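Local coordinates for VMB-1 (Vibrio alginolyticus, PDB 6JV4), which is a periplasmic subclass B1 metallo-beta-lactamase that probably uses zinc to hydrolyse beta-lactam antibiotics to substituted beta-amino acids, at residues S187-K190 / V191-Y195. Numbering follows the deposited sequence.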
loop_
_atom_site.group_PDB
_atom_site.type_symbol
_atom_site.label_atom_id
_atom_site.label_comp_id
_atom_site.label_asym_id
_atom_site.label_seq_id
_atom_site.Cartn_x
_atom_site.Cartn_y
_atom_site.Cartn_z
ATOM N N SER A 187 6.141 -0.191 -16.062
ATOM C CA SER A 187 4.982 -0.319 -15.144
ATOM C C SER A 187 4.554 1.062 -14.665
ATOM O O SER A 187 3.367 1.338 -14.580
ATOM C CB SER A 187 5.380 -1.193 -13.989
ATOM O OG SER A 187 5.751 -2.480 -14.488
ATOM N N MET A 188 5.522 1.898 -14.303
ATOM C CA MET A 188 5.223 3.272 -13.828
ATOM C C MET A 188 4.521 4.101 -14.926
ATOM O O MET A 188 3.600 4.902 -14.573
ATOM C CB MET A 188 6.475 3.990 -13.334
ATOM C CG MET A 188 6.131 5.303 -12.601
ATOM S SD MET A 188 5.045 5.066 -11.146
ATOM C CE MET A 188 6.149 4.181 -10.073
ATOM N N GLN A 189 4.952 3.961 -16.177
ATOM C CA GLN A 189 4.301 4.703 -17.278
ATOM C C GLN A 189 2.833 4.315 -17.359
ATOM O O GLN A 189 1.998 5.192 -17.656
ATOM C CB GLN A 189 5.007 4.518 -18.611
ATOM C CG GLN A 189 4.528 5.543 -19.627
ATOM C CD GLN A 189 4.920 6.945 -19.245
ATOM O OE1 GLN A 189 6.053 7.196 -18.823
ATOM N NE2 GLN A 189 4.016 7.891 -19.459
ATOM N N LYS A 190 2.479 3.029 -17.120
ATOM C CA LYS A 190 1.051 2.622 -17.131
ATOM C C LYS A 190 0.280 3.404 -16.079
ATOM O O LYS A 190 -0.848 3.862 -16.347
ATOM C CB LYS A 190 0.941 1.107 -16.944
ATOM C CG LYS A 190 1.545 0.346 -18.113
ATOM C CD LYS A 190 1.370 -1.131 -17.970
ATOM C CE LYS A 190 2.041 -1.864 -19.104
ATOM N NZ LYS A 190 2.318 -3.246 -18.653
ATOM N N VAL A 191 0.865 3.568 -14.889
ATOM C CA VAL A 191 0.212 4.306 -13.782
ATOM C C VAL A 191 0.107 5.781 -14.168
ATOM O O VAL A 191 -0.921 6.366 -13.927
ATOM C CB VAL A 191 0.954 4.067 -12.461
ATOM C CG1 VAL A 191 0.380 4.913 -11.340
ATOM C CG2 VAL A 191 0.902 2.598 -12.119
ATOM N N ILE A 192 1.190 6.355 -14.649
ATOM C CA ILE A 192 1.192 7.776 -15.096
ATOM C C ILE A 192 0.065 7.982 -16.116
ATOM O O ILE A 192 -0.627 8.983 -16.054
ATOM C CB ILE A 192 2.560 8.132 -15.651
ATOM C CG1 ILE A 192 3.590 8.225 -14.531
ATOM C CG2 ILE A 192 2.502 9.418 -16.456
ATOM C CD1 ILE A 192 5.017 8.245 -15.008
ATOM N N ASN A 193 -0.044 7.105 -17.094
ATOM C CA ASN A 193 -1.037 7.279 -18.189
ATOM C C ASN A 193 -2.451 7.115 -17.643
ATOM O O ASN A 193 -3.414 7.763 -18.127
ATOM C CB ASN A 193 -0.740 6.268 -19.285
ATOM C CG ASN A 193 0.499 6.587 -20.088
ATOM O OD1 ASN A 193 1.075 7.655 -19.952
ATOM N ND2 ASN A 193 0.926 5.652 -20.882
ATOM N N ARG A 194 -2.626 6.236 -16.680
ATOM C CA ARG A 194 -3.972 5.882 -16.151
ATOM C C ARG A 194 -4.515 6.958 -15.219
ATOM O O ARG A 194 -5.755 7.111 -15.165
ATOM C CB ARG A 194 -3.917 4.507 -15.484
ATOM C CG ARG A 194 -5.267 3.960 -15.073
ATOM C CD ARG A 194 -5.111 2.526 -14.581
ATOM N NE ARG A 194 -6.360 1.943 -14.138
ATOM C CZ ARG A 194 -7.182 1.280 -14.929
ATOM N NH1 ARG A 194 -6.901 1.158 -16.218
ATOM N NH2 ARG A 194 -8.284 0.745 -14.438
ATOM N N TYR A 195 -3.657 7.675 -14.485
ATOM C CA TYR A 195 -4.079 8.608 -13.423
ATOM C C TYR A 195 -3.433 9.973 -13.630
ATOM O O TYR A 195 -2.821 10.529 -12.709
ATOM C CB TYR A 195 -3.758 8.042 -12.041
ATOM C CG TYR A 195 -4.256 6.645 -11.816
ATOM C CD1 TYR A 195 -5.596 6.367 -11.651
ATOM C CD2 TYR A 195 -3.359 5.602 -11.727
ATOM C CE1 TYR A 195 -6.045 5.069 -11.475
ATOM C CE2 TYR A 195 -3.789 4.316 -11.507
ATOM C CZ TYR A 195 -5.131 4.044 -11.371
ATOM O OH TYR A 195 -5.615 2.794 -11.161
#
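Met188 and Ile192, one helical turn apart, meet on the inner side of helix 184-194, the connecting helix of the beta-alpha-beta unit that runs from strand 158-162 to strand 200-203 in the metallo-beta-lactamase fold. The two side chains cross at about a right angle, with Met188 CG 4.0 Å from Ile192 CD1. Beneath them Ile192 N bonds to Met188 O at 2.8 Å, the i to i+4 bond of the helix. The bend at chi2 brings Met188 SD to 4.4 Å from Val191 CB. This packed side is closed by Leu214 of helix 212-226, which touches both Met188 and Ile192, and by Phe164 and Leu159, which touch Val191. Ser187, also buried, anchors its hydroxyl on the carbonyl of Ala142, while its own carbonyl accepts a weak bond from Val191 N.

The outer side is looser and polar. Lys190 and Arg194 are exposed, joined through the backbone by Arg194 N to Lys190 O at 3.0 Å; the guanidinium makes a cation-pi contact with Phe138. The amides of Gln189 and exposed Asn193 are joined by a single bond, their planes 57° apart. With CG turned beside its own backbone N (chi1 -72°), Asn193 lays its amide back over the preceding turn. Gln189 OE1 is engaged by Gln218, so both ends of this amide are held. Its NE2 reaches Asn193 OD1 at 3.0 Å, the acceptor nearly in the Gln189 amide plane but the donor 40° out of the Asn193 carbonyl plane.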